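Long-range contact in RimK-related lysine biosynthesis protein (Thermococcus kodakarensis, PDB 5K2M), which probably acts as an ATP-dependent, magnesium-requiring ligase of the RimK family, LysX subfamily, in amino-acid biosynthesis: residues R2-T8 / E26-E32. Sequence-based numbering, arbitrary orientation.
Sequences RIGITYT and EVVMLHE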
ATOM      1  N   ARG A   2     -14.544 -39.739 -16.789  1.00 54.44           N
ATOM      2  CA  ARG A   2     -13.424 -39.228 -17.567  1.00 52.90           C
ATOM      3  C   ARG A   2     -12.126 -39.526 -16.821  1.00 48.61           C
ATOM      4  O   ARG A   2     -11.906 -39.052 -15.707  1.00 46.41           O
ATOM      5  CB  ARG A   2     -13.598 -37.737 -17.868  1.00 54.51           C
ATOM      6  CG  ARG A   2     -14.575 -37.500 -19.010  1.00 57.40           C
ATOM      7  CD  ARG A   2     -15.083 -36.072 -19.086  1.00 58.59           C
ATOM      8  NE  ARG A   2     -14.001 -35.106 -19.251  1.00 61.27           N
ATOM      9  CZ  ARG A   2     -13.423 -34.780 -20.403  1.00 60.83           C
ATOM     10  NH1 ARG A   2     -13.801 -35.337 -21.537  1.00 62.08           N
ATOM     11  NH2 ARG A   2     -12.448 -33.881 -20.412  1.00 62.90           N
ATOM     12  N   ILE A   3     -11.290 -40.346 -17.443  1.00 46.30           N
ATOM     13  CA  ILE A   3     -10.038 -40.796 -16.861  1.00 44.18           C
ATOM     14  C   ILE A   3      -8.895 -40.078 -17.582  1.00 41.84           C
ATOM     15  O   ILE A   3      -8.725 -40.222 -18.790  1.00 41.54           O
ATOM     16  CB  ILE A   3      -9.871 -42.326 -17.018  1.00 44.49           C
ATOM     17  CG1 ILE A   3     -10.964 -43.068 -16.244  1.00 45.66           C
ATOM     18  CG2 ILE A   3      -8.486 -42.765 -16.551  1.00 45.78           C
ATOM     19  CD1 ILE A   3     -11.062 -44.552 -16.551  1.00 45.06           C
ATOM     20  N   GLY A   4      -8.126 -39.290 -16.848  1.00 40.85           N
ATOM     21  CA  GLY A   4      -6.920 -38.676 -17.400  1.00 40.74           C
ATOM     22  C   GLY A   4      -5.714 -39.601 -17.323  1.00 40.31           C
ATOM     23  O   GLY A   4      -5.583 -40.380 -16.374  1.00 40.02           O
ATOM     24  N   ILE A   5      -4.822 -39.508 -18.308  1.00 39.95           N
ATOM     25  CA  ILE A   5      -3.511 -40.162 -18.219  1.00 39.44           C
ATOM     26  C   ILE A   5      -2.422 -39.134 -18.504  1.00 39.61           C
ATOM     27  O   ILE A   5      -2.338 -38.624 -19.619  1.00 39.04           O
ATOM     28  CB  ILE A   5      -3.370 -41.309 -19.243  1.00 39.05           C
ATOM     29  CG1 ILE A   5      -4.496 -42.323 -19.073  1.00 41.76           C
ATOM     30  CG2 ILE A   5      -2.032 -42.006 -19.088  1.00 39.04           C
ATOM     31  CD1 ILE A   5      -4.486 -43.434 -20.102  1.00 42.41           C
ATOM     32  N   THR A   6      -1.568 -38.843 -17.523  1.00 39.49           N
ATOM     33  CA  THR A   6      -0.471 -37.892 -17.752  1.00 39.91           C
ATOM     34  C   THR A   6       0.797 -38.636 -18.126  1.00 41.63           C
ATOM     35  O   THR A   6       1.112 -39.670 -17.540  1.00 42.08           O
ATOM     36  CB  THR A   6      -0.185 -36.999 -16.547  1.00 36.99           C
ATOM     37  OG1 THR A   6       0.204 -37.809 -15.446  1.00 37.38           O
ATOM     38  CG2 THR A   6      -1.398 -36.193 -16.180  1.00 37.66           C
ATOM     39  N   TYR A   7       1.524 -38.091 -19.096  1.00 43.63           N
ATOM     40  CA  TYR A   7       2.629 -38.816 -19.728  1.00 44.85           C
ATOM     41  C   TYR A   7       3.692 -37.903 -20.356  1.00 45.08           C
ATOM     42  O   TYR A   7       3.431 -36.744 -20.714  1.00 43.26           O
ATOM     43  CB  TYR A   7       2.080 -39.783 -20.781  1.00 45.61           C
ATOM     44  CG  TYR A   7       1.546 -39.129 -22.049  1.00 47.74           C
ATOM     45  CD1 TYR A   7       0.221 -38.696 -22.149  1.00 48.21           C
ATOM     46  CD2 TYR A   7       2.359 -38.980 -23.159  1.00 48.97           C
ATOM     47  CE1 TYR A   7      -0.254 -38.116 -23.316  1.00 49.08           C
ATOM     48  CE2 TYR A   7       1.893 -38.401 -24.322  1.00 49.80           C
ATOM     49  CZ  TYR A   7       0.597 -37.975 -24.402  1.00 51.04           C
ATOM     50  OH  TYR A   7       0.188 -37.395 -25.583  1.00 56.91           O
ATOM     51  N   THR A   8       4.890 -38.455 -20.477  1.00 45.89           N
ATOM     52  CA  THR A   8       6.002 -37.799 -21.143  1.00 47.05           C
ATOM     53  C   THR A   8       6.101 -38.371 -22.546  1.00 47.36           C
ATOM     54  O   THR A   8       6.017 -37.642 -23.534  1.00 47.82           O
ATOM     55  CB  THR A   8       7.304 -38.050 -20.375  1.00 46.59           C
ATOM     56  OG1 THR A   8       7.094 -37.737 -18.995  1.00 46.73           O
ATOM     57  CG2 THR A   8       8.446 -37.200 -20.947  1.00 46.64           C
ATOM     58  N   GLU A  26     -14.388 -42.372 -20.844  1.00 54.25           N
ATOM     59  CA  GLU A  26     -13.703 -41.500 -21.775  1.00 55.41           C
ATOM     60  C   GLU A  26     -12.269 -41.261 -21.277  1.00 54.64           C
ATOM     61  O   GLU A  26     -12.058 -40.982 -20.103  1.00 55.69           O
ATOM     62  CB  GLU A  26     -14.476 -40.193 -21.849  1.00 60.36           C
ATOM     63  CG  GLU A  26     -14.019 -39.211 -22.910  1.00 67.45           C
ATOM     64  CD  GLU A  26     -14.923 -37.986 -22.982  1.00 74.54           C
ATOM     65  OE1 GLU A  26     -15.922 -37.930 -22.227  1.00 78.43           O
ATOM     66  OE2 GLU A  26     -14.638 -37.073 -23.791  1.00 81.87           O
ATOM     67  N   VAL A  27     -11.290 -41.389 -22.165  1.00 53.03           N
ATOM     68  CA  VAL A  27      -9.881 -41.223 -21.811  1.00 52.41           C
ATOM     69  C   VAL A  27      -9.371 -39.873 -22.312  1.00 51.95           C
ATOM     70  O   VAL A  27      -9.503 -39.574 -23.489  1.00 53.67           O
ATOM     71  CB  VAL A  27      -9.014 -42.348 -22.420  1.00 51.79           C
ATOM     72  CG1 VAL A  27      -7.566 -42.213 -21.971  1.00 50.62           C
ATOM     73  CG2 VAL A  27      -9.554 -43.712 -22.021  1.00 52.08           C
ATOM     74  N   VAL A  28      -8.792 -39.070 -21.419  1.00 51.10           N
ATOM     75  CA  VAL A  28      -8.159 -37.798 -21.797  1.00 49.70           C
ATOM     76  C   VAL A  28      -6.649 -37.931 -21.663  1.00 49.52           C
ATOM     77  O   VAL A  28      -6.125 -38.050 -20.548  1.00 51.42           O
ATOM     78  CB  VAL A  28      -8.650 -36.638 -20.909  1.00 50.90           C
ATOM     79  CG1 VAL A  28      -8.104 -35.297 -21.403  1.00 50.41           C
ATOM     80  CG2 VAL A  28     -10.170 -36.627 -20.873  1.00 52.68           C
ATOM     81  N   MET A  29      -5.962 -37.918 -22.801  1.00 46.68           N
ATOM     82  CA  MET A  29      -4.513 -38.050 -22.846  1.00 47.37           C
ATOM     83  C   MET A  29      -3.891 -36.700 -22.586  1.00 46.63           C
ATOM     84  O   MET A  29      -4.150 -35.757 -23.316  1.00 47.38           O
ATOM     85  CB  MET A  29      -4.063 -38.546 -24.218  1.00 47.61           C
ATOM     86  CG  MET A  29      -4.632 -39.899 -24.595  1.00 48.62           C
ATOM     87  SD  MET A  29      -4.185 -41.155 -23.395  1.00 48.36           S
ATOM     88  CE  MET A  29      -2.444 -41.357 -23.722  1.00 50.78           C
ATOM     89  N   LEU A  30      -3.077 -36.601 -21.540  1.00 44.85           N
ATOM     90  CA  LEU A  30      -2.524 -35.321 -21.142  1.00 44.66           C
ATOM     91  C   LEU A  30      -1.023 -35.386 -21.200  1.00 42.95           C
ATOM     92  O   LEU A  30      -0.378 -35.844 -20.264  1.00 41.87           O
ATOM     93  CB  LEU A  30      -2.963 -34.957 -19.731  1.00 44.93           C
ATOM     94  CG  LEU A  30      -4.464 -34.765 -19.550  1.00 44.86           C
ATOM     95  CD1 LEU A  30      -4.842 -35.123 -18.127  1.00 45.36           C
ATOM     96  CD2 LEU A  30      -4.879 -33.345 -19.894  1.00 45.98           C
ATOM     97  N   HIS A  31      -0.462 -34.934 -22.308  1.00 42.50           N
ATOM     98  CA  HIS A  31       0.961 -34.725 -22.348  1.00 43.51           C
ATOM     99  C   HIS A  31       1.301 -33.563 -21.408  1.00 41.78           C
ATOM    100  O   HIS A  31       0.449 -32.742 -21.071  1.00 40.21           O
ATOM    101  CB  HIS A  31       1.443 -34.434 -23.764  1.00 45.57           C
ATOM    102  CG  HIS A  31       2.929 -34.342 -23.861  1.00 47.32           C
ATOM    103  ND1 HIS A  31       3.581 -33.177 -24.196  1.00 49.21           N
ATOM    104  CD2 HIS A  31       3.896 -35.253 -23.594  1.00 47.19           C
ATOM    105  CE1 HIS A  31       4.887 -33.382 -24.166  1.00 48.52           C
ATOM    106  NE2 HIS A  31       5.103 -34.633 -23.798  1.00 48.57           N
ATOM    107  N   GLU A  32       2.552 -33.517 -20.987  1.00 40.82           N
ATOM    108  CA  GLU A  32       3.067 -32.440 -20.153  1.00 41.52           C
ATOM    109  C   GLU A  32       2.791 -31.030 -20.683  1.00 42.24           C
ATOM    110  O   GLU A  32       2.506 -30.125 -19.901  1.00 41.53           O
ATOM    111  CB  GLU A  32       4.557 -32.665 -19.915  1.00 42.40           C
ATOM    112  CG  GLU A  32       4.756 -33.813 -18.955  1.00 44.52           C
ATOM    113  CD  GLU A  32       6.188 -34.260 -18.776  1.00 47.88           C
ATOM    114  OE1 GLU A  32       7.044 -34.017 -19.657  1.00 50.84           O
ATOM    115  OE2 GLU A  32       6.440 -34.891 -17.733  1.00 49.88           O
TER
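I3 joins both neighbours of V27 through its backbone: its N binds E26 O at 2.8 Å, and its O accepts from V28 N at 2.9 Å. The ladder continues through I5 to V28 and L30, then ends with a longer, more bent bond from Y7 N to L30 O (3.2 Å, 143° at the hydrogen). Among charged groups, R2 NH1 meets E26 OE2 at 3.0 Å in a salt bridge, with guanidinium and carboxylate planes nearly perpendicular. A bend at chi3 (59°) turns the guanidinium toward strand 26-31, where V28 CG2 lies over one face, while NE is held by D42 O. On the same side of the sheet G4 has no side chain, and L30 CD1 comes to 4.2 Å from its CA. On the other face, I5 CD1 touches V27 CG1 (3.8 Å) and M29 SD; beta-branched I5 and V27 suit extended strands, and with flexible M29 they also pack on helix 12-24. Y7, with chi1 at 72°, lays its ring across strand 26-31; H31 CB makes an off-centre CH-pi contact 4.2 Å from the ring centroid. Another protein's chain stacks on H31 and packs on Y7. Strand 2-7, helix 12-24 and strand 26-31 form a beta-alpha-beta unit, with 26-31 outermost within this chain in the N-terminal parallel sheet, consistent with the N-terminal domain of ATP-grasp enzymes.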